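Local coordinates for protein dTDP Sugar Isomerase (PDB 3EJK) that probably catalyses the 3,5-epimerisation of dTDP-4-dehydro-6-deoxy-alpha-D-glucose to dTDP-4-dehydro-beta-L-rhamnose, as a cupin-type sugar nucleotide epimerase, at residues A[19-23]-A[89-93]; A[37-42]-A[109-115]; A[54-60]-A[134-140]; A[64-68]-A[159-163]; A[84-90]-A[123-129]. The contacts are given in a common frame with arbitrary orientation. Residues are numbered along the deposited sequence.

From the N terminus, the loop 19-23 reaches forward in interaction 1, tying the seven-stranded sheet to the end of strand 84-90, an inner strand of the five-stranded sheet. Interaction 2 joins 37-42 to 109-115 and crosses interaction 1, lying on the opposite side of the chain's centre. Strands 54-60 and 134-140 pair in interaction 3; this closure touches interaction 2 through Met41 and Leu42, and encloses interaction 5, the antiparallel pairing of 84-90 with 123-129. Interaction 4, 64-68 with 159-163, crosses interaction 3, also encloses interaction 5, and brings the C-terminal segment onto the five-stranded sheet. Interactions 1 and 5 share Leu89 and Tyr90.

Interaction 1: A[19-23]-A[89-93]; sequences PVEGA and LYDGR
An arginine-aspartate pair belonging to one segment grips the main chain of the other: Arg93 NH2 donates to Glu21 O over only 2.6 Å, nearly straight at 166°. Arg93 (m, t, m, with chi4 near 180°) folds back on Asp91, NE to OD1 2.8 Å and NH2 to OD2 3.0 Å, a salt bridge that fixes the guanidinium. Asp91 OD1 also accepts from Arg93 N at 3.0 Å, forming an Asx turn, while OD2 is held by Thr98 and Ser96. Residues 20-23 form a type II beta turn closed by Ala23 N to Val20 O at 3.1 Å, with Gly22 at phi 88°, psi -17°. Val20 and Asp91 have the nearest CA atoms, 6.2 Å apart. Below the polar part, Val20 (t) sets CG1 3.9 Å from Asp91 CB and 3.7 Å from Arg93 NH2, and Ala23 CB meets Leu89 CD1 (Leu89 m, t) at 3.6 Å. Residues 89-90 are extended; Gly92 (phi -92°, psi 6°) lies in the following loop. Strand 102-108 adds Ala103 against Val20 and Leu89. A type II beta turn between strands 16-17 and 24-31, held by the Asp91-Arg93 Asx turn and salt bridge, thus joins the two sheets of a cupin-like fold.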
# COMPACT_ATOMS: atom_id res chain seq x y z
N PRO A 19 5.63 24.64 3.85
CA PRO A 19 6.37 25.61 4.64
C PRO A 19 7.56 25.03 5.37
O PRO A 19 8.29 25.76 6.04
CB PRO A 19 5.33 26.15 5.61
CG PRO A 19 4.03 25.89 4.92
CD PRO A 19 4.23 24.57 4.27
N VAL A 20 7.73 23.73 5.25
CA VAL A 20 8.92 23.06 5.81
C VAL A 20 9.76 22.67 4.61
O VAL A 20 9.30 21.97 3.70
CB VAL A 20 8.64 21.81 6.71
CG1 VAL A 20 9.93 21.05 6.97
CG2 VAL A 20 8.01 22.22 8.05
N GLU A 21 11.00 23.17 4.60
CA GLU A 21 11.96 22.92 3.53
C GLU A 21 12.11 21.45 3.23
O GLU A 21 12.36 20.65 4.14
CB GLU A 21 13.34 23.49 3.88
CG GLU A 21 14.38 23.24 2.82
CD GLU A 21 14.12 24.06 1.58
OE1 GLU A 21 14.15 25.30 1.70
OE2 GLU A 21 13.90 23.48 0.50
N GLY A 22 11.97 21.14 1.96
CA GLY A 22 12.14 19.79 1.44
C GLY A 22 10.89 18.94 1.45
O GLY A 22 10.83 17.88 0.81
N ALA A 23 9.90 19.36 2.23
CA ALA A 23 8.63 18.63 2.29
C ALA A 23 7.87 18.98 1.01
O ALA A 23 7.81 20.14 0.59
CB ALA A 23 7.85 19.00 3.51
N LEU A 89 4.13 18.31 10.30
CA LEU A 89 5.59 18.27 10.17
C LEU A 89 6.17 19.43 10.96
O LEU A 89 5.60 20.50 10.99
CB LEU A 89 6.02 18.40 8.70
CG LEU A 89 5.43 17.41 7.68
CD1 LEU A 89 6.17 17.57 6.35
CD2 LEU A 89 5.56 16.02 8.19
N TYR A 90 7.27 19.16 11.65
CA TYR A 90 7.99 20.16 12.44
C TYR A 90 9.47 20.14 12.14
O TYR A 90 10.15 19.13 12.31
CB TYR A 90 7.78 19.98 13.94
CG TYR A 90 8.72 20.85 14.73
CD1 TYR A 90 8.63 22.23 14.66
CD2 TYR A 90 9.70 20.29 15.54
CE1 TYR A 90 9.50 23.03 15.35
CE2 TYR A 90 10.55 21.10 16.26
CZ TYR A 90 10.45 22.46 16.15
OH TYR A 90 11.31 23.25 16.85
N ASP A 91 9.95 21.28 11.66
CA ASP A 91 11.35 21.44 11.26
C ASP A 91 12.26 21.78 12.44
O ASP A 91 12.41 22.94 12.83
CB ASP A 91 11.48 22.51 10.18
CG ASP A 91 12.80 22.47 9.47
OD1 ASP A 91 13.74 21.81 9.98
OD2 ASP A 91 12.90 23.11 8.40
N GLY A 92 12.87 20.73 12.98
CA GLY A 92 13.79 20.86 14.10
C GLY A 92 15.23 21.04 13.66
O GLY A 92 16.15 21.09 14.48
N ARG A 93 15.43 21.18 12.37
CA ARG A 93 16.78 21.35 11.79
C ARG A 93 17.31 22.74 12.07
O ARG A 93 16.80 23.74 11.57
CB ARG A 93 16.79 21.03 10.30
CG ARG A 93 16.38 19.62 10.00
CD ARG A 93 16.13 19.39 8.52
NE ARG A 93 15.04 20.24 8.04
CZ ARG A 93 14.56 20.17 6.81
NH1 ARG A 93 15.06 19.27 6.00
NH2 ARG A 93 13.57 20.95 6.40

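Interaction 2: A[37-42]-A[109-115]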
# COMPACT_ATOMS: atom_id res chain seq x y z
N PRO A 37 -11.64 1.82 -7.97
CA PRO A 37 -10.53 2.43 -8.67
C PRO A 37 -9.17 1.89 -8.36
O PRO A 37 -8.94 1.27 -7.32
CB PRO A 37 -10.62 3.90 -8.22
CG PRO A 37 -11.18 3.81 -6.84
CD PRO A 37 -12.21 2.72 -6.95
N VAL A 38 -8.30 2.15 -9.31
CA VAL A 38 -6.87 1.88 -9.19
C VAL A 38 -6.23 3.18 -8.72
O VAL A 38 -6.47 4.27 -9.27
CB VAL A 38 -6.26 1.42 -10.52
CG1 VAL A 38 -4.76 1.40 -10.45
CG2 VAL A 38 -6.83 0.05 -10.92
N LEU A 39 -5.46 3.05 -7.66
CA LEU A 39 -4.80 4.18 -7.04
C LEU A 39 -3.30 4.09 -7.17
O LEU A 39 -2.66 3.17 -6.66
CB LEU A 39 -5.18 4.24 -5.57
CG LEU A 39 -6.67 4.11 -5.28
CD1 LEU A 39 -6.93 3.97 -3.79
CD2 LEU A 39 -7.40 5.32 -5.88
N HIS A 40 -2.73 5.07 -7.86
CA HIS A 40 -1.28 5.10 -8.00
C HIS A 40 -0.57 5.55 -6.75
O HIS A 40 -1.15 6.17 -5.86
CB HIS A 40 -0.79 5.97 -9.15
CG HIS A 40 -1.08 5.40 -10.50
ND1 HIS A 40 -0.92 6.12 -11.66
CD2 HIS A 40 -1.58 4.20 -10.86
CE1 HIS A 40 -1.25 5.36 -12.69
NE2 HIS A 40 -1.68 4.20 -12.23
N MSE A 41 0.70 5.20 -6.71
CA MSE A 41 1.58 5.65 -5.65
C MSE A 41 2.96 6.07 -6.17
O MSE A 41 3.35 7.25 -6.09
CB MSE A 41 1.74 4.61 -4.55
CG MSE A 41 2.48 5.21 -3.39
SE MSE A 41 2.75 4.04 -1.89
CE MSE A 41 3.70 5.31 -0.65
N LEU A 42 3.68 5.10 -6.71
CA LEU A 42 5.04 5.36 -7.17
C LEU A 42 5.52 4.38 -8.22
O LEU A 42 5.21 3.19 -8.18
CB LEU A 42 5.98 5.30 -5.95
CG LEU A 42 7.34 5.98 -5.92
CD1 LEU A 42 7.22 7.49 -6.16
CD2 LEU A 42 7.96 5.66 -4.54
N ARG A 109 -8.58 10.30 0.23
CA ARG A 109 -9.61 10.39 -0.80
C ARG A 109 -10.86 11.05 -0.27
O ARG A 109 -11.16 10.93 0.91
CB ARG A 109 -9.94 9.00 -1.35
CG ARG A 109 -8.80 8.40 -2.12
CD ARG A 109 -9.31 7.19 -2.90
NE ARG A 109 -9.35 6.03 -2.05
CZ ARG A 109 -10.17 5.00 -2.20
NH1 ARG A 109 -11.09 4.98 -3.14
NH2 ARG A 109 -10.06 4.00 -1.36
N PRO A 110 -11.63 11.70 -1.16
CA PRO A 110 -11.23 11.65 -2.55
C PRO A 110 -10.52 12.87 -3.07
O PRO A 110 -10.00 12.84 -4.19
CB PRO A 110 -12.57 11.58 -3.26
CG PRO A 110 -13.44 12.45 -2.43
CD PRO A 110 -12.98 12.25 -1.00
N ASP A 111 -10.48 13.92 -2.27
CA ASP A 111 -9.95 15.18 -2.75
C ASP A 111 -8.54 15.50 -2.31
O ASP A 111 -7.98 16.50 -2.72
CB ASP A 111 -10.86 16.33 -2.34
CG ASP A 111 -12.26 16.20 -2.91
OD1 ASP A 111 -12.41 15.57 -3.97
OD2 ASP A 111 -13.20 16.77 -2.30
N ASN A 112 -7.98 14.63 -1.49
CA ASN A 112 -6.65 14.85 -0.97
C ASN A 112 -5.71 13.69 -1.16
O ASN A 112 -4.84 13.42 -0.31
CB ASN A 112 -6.75 15.19 0.50
CG ASN A 112 -7.29 16.60 0.74
OD1 ASN A 112 -6.65 17.58 0.38
ND2 ASN A 112 -8.45 16.68 1.32
N TYR A 113 -5.92 12.96 -2.24
CA TYR A 113 -5.08 11.78 -2.54
C TYR A 113 -3.78 12.22 -3.23
O TYR A 113 -3.68 12.38 -4.44
CB TYR A 113 -5.85 10.73 -3.34
CG TYR A 113 -5.06 9.45 -3.43
CD1 TYR A 113 -4.77 8.73 -2.29
CD2 TYR A 113 -4.59 8.97 -4.66
CE1 TYR A 113 -4.04 7.56 -2.35
CE2 TYR A 113 -3.86 7.81 -4.73
CZ TYR A 113 -3.59 7.10 -3.57
OH TYR A 113 -2.84 5.96 -3.62
N ARG A 114 -2.79 12.48 -2.38
CA ARG A 114 -1.47 12.95 -2.80
C ARG A 114 -0.36 12.20 -2.11
O ARG A 114 -0.57 11.44 -1.15
CB ARG A 114 -1.33 14.41 -2.46
CG ARG A 114 -2.49 15.24 -3.05
CD ARG A 114 -2.40 16.68 -2.66
NE ARG A 114 -3.34 17.49 -3.43
CZ ARG A 114 -4.48 18.01 -2.97
NH1 ARG A 114 -4.83 17.82 -1.71
NH2 ARG A 114 -5.26 18.73 -3.76
N LEU A 115 0.83 12.45 -2.63
CA LEU A 115 2.05 11.85 -2.10
C LEU A 115 2.80 12.95 -1.34
O LEU A 115 3.07 14.02 -1.86
CB LEU A 115 2.94 11.29 -3.22
CG LEU A 115 4.08 10.38 -2.74
CD1 LEU A 115 3.51 9.08 -2.33
CD2 LEU A 115 5.12 10.16 -3.86
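The central side chain is Tyr113, whose chi1 of -170° (t) carries the ring toward strand 38-43, so that its OH donates to His40 O at 2.8 Å. The acceptor lies near the plane of the ring, while Leu39 CB approaches the same hydroxyl to 3.5 Å and CZ to 3.8 Å. The tyrosine leaves the backbone from the centre of an inverse gamma turn, just before strand 114-118. Leu39 (m, t) places CD1 over one face of the Arg109 guanidinium, 3.6 Å from NE. Arg109 itself (m, t, m) bends alongside the leucine, and Pro37 CG comes within 3.9 Å of its NH1; the charged end is bound by Pro81 O and by Glu59 of the second subunit. Farther along, selenomethionine Met41 is fully extended, all three chi angles near 180°, and its CE ends 4.1 Å from Leu115 CD1. Leu42 (t, p) and Leu115 (t, p) meet through CD1 and CD2, also at 4.1 Å. Arg109 is followed by a cis peptide bond to Pro110, part of the loop that leads round to Tyr113. Both segments pair with strand 24-31, so their side chains meet across it. Leu39, His40 and Leu42 also join a strand of the second subunit, an intersubunit antiparallel ladder by which the sheet of this cupin-like fold runs on into its partner.

Interaction 3: A[54-60]-A[134-140]; sequences EIYFSEV and ALVANCT
Ala137 lies at the centre of the apolar face, with Phe57 CD1 3.7 Å from its CB and Ile55 CD1 at 4.4 Å. Phe57 (chi1 -45°, m) also meets Leu135 CD1 through CB at 3.9 Å, and Ile55 CD1 reaches Cys139 CB at 4.2 Å. On the other face, Val60 CG2 touches Val136 CG2 at 4.2 Å. The strands run antiparallel (156°, axes 4.6 Å apart at closest). Hydrogen-bonded pairs Glu54-Thr140, Tyr56-Asn138, Ser58-Val136 and Val60-Ala134 (Ser58 N to Val136 O 2.8 Å) alternate with non-hydrogen-bonded ones. This ladder belongs to the cupin-like beta sheet, which strand 54-60 extends into the second subunit. Tyr56 (p) lays its ring over Asn138 CB, a CH-pi contact 4.1 Å from the centroid; Asn138 ND2 donates to Tyr56 OH at 3.0 Å and to Gln76. Tyr56 OH and Ser58 OG, the latter also hydrogen-bonded to Lys66, bind a citrate. At one end a water links Glu54 OE1 (2.7 Å) to Thr140 OG1 (3.1 Å), which also bond His144 N and Ile142 O respectively.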
# COMPACT_ATOMS: atom_id res chain seq x y z
N GLU A 54 11.90 0.22 1.33
CA GLU A 54 10.81 -0.58 1.90
C GLU A 54 9.43 -0.02 1.60
O GLU A 54 9.26 1.17 1.36
CB GLU A 54 11.03 -0.70 3.43
CG GLU A 54 9.92 -1.43 4.20
CD GLU A 54 10.24 -1.69 5.66
OE1 GLU A 54 11.27 -1.16 6.15
OE2 GLU A 54 9.46 -2.45 6.32
N ILE A 55 8.47 -0.91 1.55
CA ILE A 55 7.06 -0.52 1.49
C ILE A 55 6.34 -1.23 2.63
O ILE A 55 6.42 -2.46 2.76
CB ILE A 55 6.35 -0.84 0.15
CG1 ILE A 55 4.84 -0.52 0.26
CG2 ILE A 55 6.52 -2.27 -0.24
CD1 ILE A 55 4.49 0.98 0.34
N TYR A 56 5.73 -0.42 3.49
CA TYR A 56 4.89 -0.91 4.59
C TYR A 56 3.67 -0.01 4.76
O TYR A 56 3.59 1.08 4.20
CB TYR A 56 5.65 -0.97 5.93
CG TYR A 56 5.94 0.36 6.57
CD1 TYR A 56 7.09 1.08 6.24
CD2 TYR A 56 5.07 0.92 7.51
CE1 TYR A 56 7.36 2.31 6.84
CE2 TYR A 56 5.33 2.16 8.09
CZ TYR A 56 6.47 2.85 7.75
OH TYR A 56 6.74 4.06 8.32
N PHE A 57 2.76 -0.50 5.58
CA PHE A 57 1.53 0.20 5.93
C PHE A 57 1.39 0.39 7.42
O PHE A 57 1.94 -0.36 8.24
CB PHE A 57 0.31 -0.56 5.44
CG PHE A 57 0.45 -1.05 4.06
CD1 PHE A 57 0.41 -0.16 3.00
CD2 PHE A 57 0.66 -2.39 3.80
CE1 PHE A 57 0.56 -0.60 1.70
CE2 PHE A 57 0.80 -2.85 2.49
CZ PHE A 57 0.75 -1.95 1.44
N SER A 58 0.64 1.43 7.73
CA SER A 58 0.33 1.78 9.09
C SER A 58 -1.15 2.05 9.21
O SER A 58 -1.69 2.95 8.57
CB SER A 58 1.13 3.02 9.51
OG SER A 58 0.88 3.37 10.85
N GLU A 59 -1.81 1.23 10.03
CA GLU A 59 -3.22 1.44 10.28
C GLU A 59 -3.34 2.43 11.40
O GLU A 59 -2.57 2.39 12.37
CB GLU A 59 -3.91 0.15 10.63
CG GLU A 59 -5.34 0.36 11.02
CD GLU A 59 -6.12 -0.93 11.01
OE1 GLU A 59 -6.03 -1.72 11.96
OE2 GLU A 59 -6.87 -1.12 10.04
N VAL A 60 -4.27 3.36 11.23
CA VAL A 60 -4.57 4.34 12.26
C VAL A 60 -6.06 4.32 12.49
O VAL A 60 -6.84 4.66 11.59
CB VAL A 60 -4.09 5.77 11.90
CG1 VAL A 60 -4.27 6.71 13.10
CG2 VAL A 60 -2.62 5.74 11.49
N ALA A 134 -7.86 4.69 8.95
CA ALA A 134 -7.03 5.08 7.85
C ALA A 134 -5.95 4.04 7.66
O ALA A 134 -5.59 3.28 8.58
CB ALA A 134 -6.40 6.47 8.10
N LEU A 135 -5.49 3.96 6.43
CA LEU A 135 -4.36 3.10 6.06
C LEU A 135 -3.35 3.98 5.36
O LEU A 135 -3.60 4.49 4.27
CB LEU A 135 -4.74 1.94 5.13
CG LEU A 135 -3.56 0.97 4.97
CD1 LEU A 135 -3.44 0.08 6.25
CD2 LEU A 135 -3.70 0.13 3.74
N VAL A 136 -2.23 4.16 6.02
CA VAL A 136 -1.15 4.97 5.51
C VAL A 136 -0.14 4.02 4.89
O VAL A 136 0.24 3.03 5.49
CB VAL A 136 -0.45 5.76 6.67
CG1 VAL A 136 0.61 6.67 6.14
CG2 VAL A 136 -1.48 6.56 7.49
N ALA A 137 0.26 4.33 3.66
CA ALA A 137 1.30 3.57 2.98
C ALA A 137 2.54 4.42 2.96
O ALA A 137 2.50 5.63 2.77
CB ALA A 137 0.87 3.18 1.56
N ASN A 138 3.67 3.77 3.17
CA ASN A 138 4.95 4.46 3.15
C ASN A 138 5.98 3.70 2.34
O ASN A 138 6.21 2.53 2.58
CB ASN A 138 5.46 4.66 4.59
CG ASN A 138 6.63 5.63 4.66
OD1 ASN A 138 7.00 6.24 3.67
ND2 ASN A 138 7.21 5.77 5.85
N CYS A 139 6.54 4.36 1.35
CA CYS A 139 7.59 3.78 0.54
C CYS A 139 8.85 4.57 0.88
O CYS A 139 9.01 5.73 0.47
CB CYS A 139 7.28 3.88 -0.95
SG CYS A 139 8.49 3.02 -2.00
N THR A 140 9.72 3.93 1.64
CA THR A 140 10.93 4.57 2.12
C THR A 140 12.12 4.17 1.26
O THR A 140 12.12 3.14 0.57
CB THR A 140 11.18 4.21 3.57
OG1 THR A 140 11.49 2.83 3.65
CG2 THR A 140 9.96 4.50 4.38
O HOH W 1 10.95 1.55 6.40
O HOH W 2 -6.94 0.62 7.98

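Interaction 4: A[64-68]-A[159-163]; sequences RVKAW and IPFSW
Two CH-pi contacts shape this pairing. Val65 (t) puts CG1 over the five-membered ring of Trp163, 3.8 Å from its centroid and 11° off the normal; Ile159 (m, t) puts CG2 over the six-membered ring of Trp68, 3.5 Å from its centroid and 12° off. Trp163 lies over the opposite face of Trp68, its NE1 3.3 Å from Trp68 CZ2, so the Trp68 indole is sandwiched between Ile159 and Trp163. The two tryptophans meet obliquely, the centroids of the Trp68 six-membered and Trp163 five-membered rings 4.8 Å apart and the planes at 46°. Trp68 has chi1 -65° and chi2 94°; Trp163 has chi1 -79° and chi2 108°. Residues 65-68 are extended, with a cis peptide bond between Ala67 and Trp68, and run opposite to 159-163, end-to-end directions 177° apart. The strand is part of the five-stranded antiparallel sheet of the cupin-like fold, and the loop 159-163 runs antiparallel over one face of it, reaching Val88 and Tyr90 as well. Other apolar contacts are Ala67 CB to Trp163 CD1 at 3.9 Å and Trp68 CH2 to Phe161 CB at 4.0 Å. Within the loop, Pro160 centres an inverse gamma turn, with Phe161 N hydrogen-bonded to Ile159 O at 2.7 Å. Among polar links, a water accepts from Trp68 NE1 at 3.0 Å and can donate to Ile159 O at 3.1 Å.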
# COMPACT_ATOMS: atom_id res chain seq x y z
N ARG A 64 -7.24 8.36 16.51
CA ARG A 64 -5.96 7.93 17.08
C ARG A 64 -4.78 8.69 16.46
O ARG A 64 -4.75 9.03 15.26
CB ARG A 64 -5.78 6.41 16.96
CG ARG A 64 -6.85 5.60 17.72
CD ARG A 64 -6.94 5.96 19.17
NE ARG A 64 -5.69 5.71 19.86
CZ ARG A 64 -5.36 4.57 20.45
NH1 ARG A 64 -6.21 3.57 20.43
NH2 ARG A 64 -4.20 4.44 21.05
N VAL A 65 -3.80 8.93 17.32
CA VAL A 65 -2.59 9.69 16.97
C VAL A 65 -1.31 8.86 17.02
O VAL A 65 -1.09 8.08 17.94
CB VAL A 65 -2.40 10.85 17.96
CG1 VAL A 65 -1.11 11.62 17.69
CG2 VAL A 65 -3.63 11.77 17.95
N LYS A 66 -0.48 9.03 16.00
CA LYS A 66 0.86 8.43 15.97
C LYS A 66 1.88 9.54 15.80
O LYS A 66 2.11 10.05 14.70
CB LYS A 66 1.01 7.39 14.86
CG LYS A 66 0.14 6.16 15.05
CD LYS A 66 0.46 5.09 14.01
CE LYS A 66 -0.29 3.79 14.30
NZ LYS A 66 0.27 2.63 13.54
N ALA A 67 2.47 9.92 16.92
CA ALA A 67 3.43 11.04 16.94
C ALA A 67 4.38 10.89 18.13
O ALA A 67 3.97 10.32 19.14
CB ALA A 67 2.68 12.36 17.04
N TRP A 68 5.63 11.33 18.07
CA TRP A 68 6.28 11.97 16.94
C TRP A 68 7.45 11.10 16.55
O TRP A 68 8.02 10.41 17.38
CB TRP A 68 6.86 13.32 17.34
CG TRP A 68 5.86 14.36 17.72
CD1 TRP A 68 5.43 14.65 18.97
CD2 TRP A 68 5.19 15.25 16.84
NE1 TRP A 68 4.50 15.66 18.93
CE2 TRP A 68 4.34 16.05 17.63
CE3 TRP A 68 5.20 15.44 15.45
CZ2 TRP A 68 3.54 17.04 17.08
CZ3 TRP A 68 4.42 16.42 14.92
CH2 TRP A 68 3.60 17.22 15.73
N ILE A 159 8.02 20.15 20.61
CA ILE A 159 7.46 20.08 19.26
C ILE A 159 6.16 20.90 19.32
O ILE A 159 5.17 20.45 19.92
CB ILE A 159 7.27 18.64 18.78
CG1 ILE A 159 8.63 17.91 18.78
CG2 ILE A 159 6.67 18.60 17.34
CD1 ILE A 159 8.57 16.46 18.31
N PRO A 160 6.15 22.10 18.71
CA PRO A 160 5.09 23.10 18.92
C PRO A 160 3.74 22.87 18.28
O PRO A 160 3.20 23.76 17.63
CB PRO A 160 5.72 24.38 18.40
CG PRO A 160 6.58 23.89 17.30
CD PRO A 160 7.22 22.65 17.86
N PHE A 161 3.23 21.67 18.47
CA PHE A 161 1.88 21.36 18.01
C PHE A 161 1.15 20.45 19.00
O PHE A 161 1.65 19.40 19.37
CB PHE A 161 1.88 20.70 16.63
CG PHE A 161 0.50 20.40 16.11
CD1 PHE A 161 -0.21 21.37 15.45
CD2 PHE A 161 -0.08 19.16 16.31
CE1 PHE A 161 -1.50 21.11 14.98
CE2 PHE A 161 -1.36 18.89 15.85
CZ PHE A 161 -2.08 19.88 15.18
N SER A 162 -0.06 20.86 19.34
CA SER A 162 -0.90 20.13 20.29
C SER A 162 -1.90 19.20 19.64
O SER A 162 -2.94 19.61 19.16
CB SER A 162 -1.64 21.11 21.19
OG SER A 162 -2.47 20.42 22.10
N TRP A 163 -1.59 17.92 19.68
CA TRP A 163 -2.50 16.93 19.13
C TRP A 163 -3.77 16.89 19.93
O TRP A 163 -4.84 16.60 19.41
CB TRP A 163 -1.89 15.53 19.11
CG TRP A 163 -0.99 15.38 17.99
CD1 TRP A 163 0.36 15.30 18.03
CD2 TRP A 163 -1.36 15.33 16.61
NE1 TRP A 163 0.86 15.19 16.75
CE2 TRP A 163 -0.18 15.22 15.87
CE3 TRP A 163 -2.58 15.39 15.94
CZ2 TRP A 163 -0.18 15.16 14.48
CZ3 TRP A 163 -2.57 15.33 14.55
CH2 TRP A 163 -1.38 15.21 13.84
O HOH W 3 4.01 17.82 20.94

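Interaction 5: A[84-90]-A[123-129]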
# COMPACT_ATOMS: atom_id res chain seq x y z
N CYS A 84 -8.64 8.87 6.04
CA CYS A 84 -8.10 10.22 6.02
C CYS A 84 -7.26 10.54 7.20
O CYS A 84 -7.60 10.18 8.32
CB CYS A 84 -9.24 11.20 5.81
SG CYS A 84 -8.81 12.93 5.62
N ILE A 85 -6.12 11.19 6.96
CA ILE A 85 -5.28 11.61 8.08
C ILE A 85 -4.86 13.05 7.96
O ILE A 85 -4.89 13.68 6.90
CB ILE A 85 -3.96 10.78 8.26
CG1 ILE A 85 -2.97 11.13 7.13
CG2 ILE A 85 -4.24 9.26 8.43
CD1 ILE A 85 -1.63 10.42 7.22
N HIS A 86 -4.52 13.55 9.14
CA HIS A 86 -3.93 14.87 9.31
C HIS A 86 -2.49 14.63 9.70
O HIS A 86 -2.20 13.95 10.69
CB HIS A 86 -4.66 15.70 10.36
CG HIS A 86 -5.91 16.34 9.84
ND1 HIS A 86 -6.47 17.46 10.42
CD2 HIS A 86 -6.64 16.08 8.73
CE1 HIS A 86 -7.54 17.82 9.73
NE2 HIS A 86 -7.66 17.01 8.69
N VAL A 87 -1.58 15.15 8.87
CA VAL A 87 -0.16 15.05 9.14
C VAL A 87 0.37 16.41 9.57
O VAL A 87 -0.03 17.44 9.04
CB VAL A 87 0.66 14.61 7.90
CG1 VAL A 87 2.15 14.43 8.28
CG2 VAL A 87 0.10 13.35 7.26
N VAL A 88 1.25 16.40 10.56
CA VAL A 88 1.94 17.61 10.96
C VAL A 88 3.44 17.36 10.92
O VAL A 88 3.94 16.36 11.41
CB VAL A 88 1.56 18.11 12.36
CG1 VAL A 88 2.46 19.28 12.75
CG2 VAL A 88 0.08 18.50 12.44
N LEU A 89 4.13 18.31 10.30
CA LEU A 89 5.59 18.27 10.17
C LEU A 89 6.17 19.43 10.96
O LEU A 89 5.60 20.50 10.99
CB LEU A 89 6.02 18.40 8.70
CG LEU A 89 5.43 17.41 7.68
CD1 LEU A 89 6.17 17.57 6.35
CD2 LEU A 89 5.56 16.02 8.19
N TYR A 90 7.27 19.16 11.65
CA TYR A 90 7.99 20.16 12.44
C TYR A 90 9.47 20.14 12.14
O TYR A 90 10.15 19.13 12.31
CB TYR A 90 7.78 19.98 13.94
CG TYR A 90 8.72 20.85 14.73
CD1 TYR A 90 8.63 22.23 14.66
CD2 TYR A 90 9.70 20.29 15.54
CE1 TYR A 90 9.50 23.03 15.35
CE2 TYR A 90 10.55 21.10 16.26
CZ TYR A 90 10.45 22.46 16.15
OH TYR A 90 11.31 23.25 16.85
N TRP A 123 10.65 16.15 12.08
CA TRP A 123 9.69 15.43 12.93
C TRP A 123 8.34 15.34 12.26
O TRP A 123 7.87 16.29 11.61
CB TRP A 123 9.48 16.13 14.27
CG TRP A 123 10.64 16.10 15.22
CD1 TRP A 123 11.54 17.11 15.46
CD2 TRP A 123 11.00 15.03 16.10
NE1 TRP A 123 12.45 16.72 16.42
CE2 TRP A 123 12.14 15.45 16.83
CE3 TRP A 123 10.49 13.76 16.34
CZ2 TRP A 123 12.76 14.64 17.77
CZ3 TRP A 123 11.11 12.96 17.28
CH2 TRP A 123 12.24 13.39 17.96
N TYR A 124 7.72 14.18 12.42
CA TYR A 124 6.37 13.96 11.89
C TYR A 124 5.45 13.19 12.84
O TYR A 124 5.85 12.42 13.67
CB TYR A 124 6.39 13.35 10.49
CG TYR A 124 7.08 12.01 10.36
CD1 TYR A 124 8.43 11.94 10.07
CD2 TYR A 124 6.37 10.83 10.49
CE1 TYR A 124 9.06 10.70 9.93
CE2 TYR A 124 6.98 9.60 10.36
CZ TYR A 124 8.33 9.53 10.07
OH TYR A 124 8.94 8.30 9.94
N GLY A 125 4.19 13.53 12.70
CA GLY A 125 3.10 12.91 13.44
C GLY A 125 1.86 12.92 12.58
O GLY A 125 1.73 13.73 11.67
N PHE A 126 0.95 12.00 12.86
CA PHE A 126 -0.30 11.95 12.10
C PHE A 126 -1.41 11.27 12.88
O PHE A 126 -1.16 10.50 13.81
CB PHE A 126 -0.10 11.30 10.73
CG PHE A 126 0.54 9.93 10.77
CD1 PHE A 126 -0.21 8.80 10.93
CD2 PHE A 126 1.91 9.79 10.64
CE1 PHE A 126 0.37 7.54 10.95
CE2 PHE A 126 2.51 8.55 10.67
CZ PHE A 126 1.73 7.42 10.84
N ALA A 127 -2.63 11.62 12.50
CA ALA A 127 -3.84 11.09 13.12
C ALA A 127 -4.96 10.90 12.12
O ALA A 127 -5.12 11.66 11.18
CB ALA A 127 -4.31 12.01 14.25
N ALA A 128 -5.76 9.87 12.38
CA ALA A 128 -6.92 9.55 11.56
C ALA A 128 -8.11 10.39 11.98
O ALA A 128 -8.45 10.48 13.15
CB ALA A 128 -7.28 8.04 11.66
N THR A 129 -8.74 11.00 10.99
CA THR A 129 -9.94 11.81 11.20
C THR A 129 -11.19 11.02 10.87
O THR A 129 -11.16 9.97 10.22
CB THR A 129 -9.93 13.07 10.31
OG1 THR A 129 -10.02 12.67 8.94
CG2 THR A 129 -8.65 13.88 10.51
O HOH W 4 -10.18 8.11 8.50
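Gly125, opposite Val88, leaves a hollow that the Trp68 indole fills. At one end of the ladder Tyr90 and Trp123 lie side by side, CD2 to CD1 3.7 Å, their planes near parallel but slid apart; at the other, Thr129 CG2 sits over the face of the His86 ring, 3.7 Å from its centroid. On the opposite face, Leu89 CD2 packs on Tyr124 CB at 3.6 Å. Phe126 CB sits over the gap between Val87 CG2 (4.0 Å) and Ile85 CD1 (3.9 Å). The p rotamers of Tyr124 and Phe126 swing both rings away from strand 84-90, and Tyr124 OH binds a citrate that may mark a pocket. Seven backbone hydrogen bonds hold the antiparallel register, from Trp123 N to Tyr90 O (3.0 Å) to Thr129 N to Cys84 O (3.0 Å). The pair is flanked by strands 102-108 and 65-71, while Ile85 and Phe126 pack against Val136 of strand 134-140, facing the other sheet.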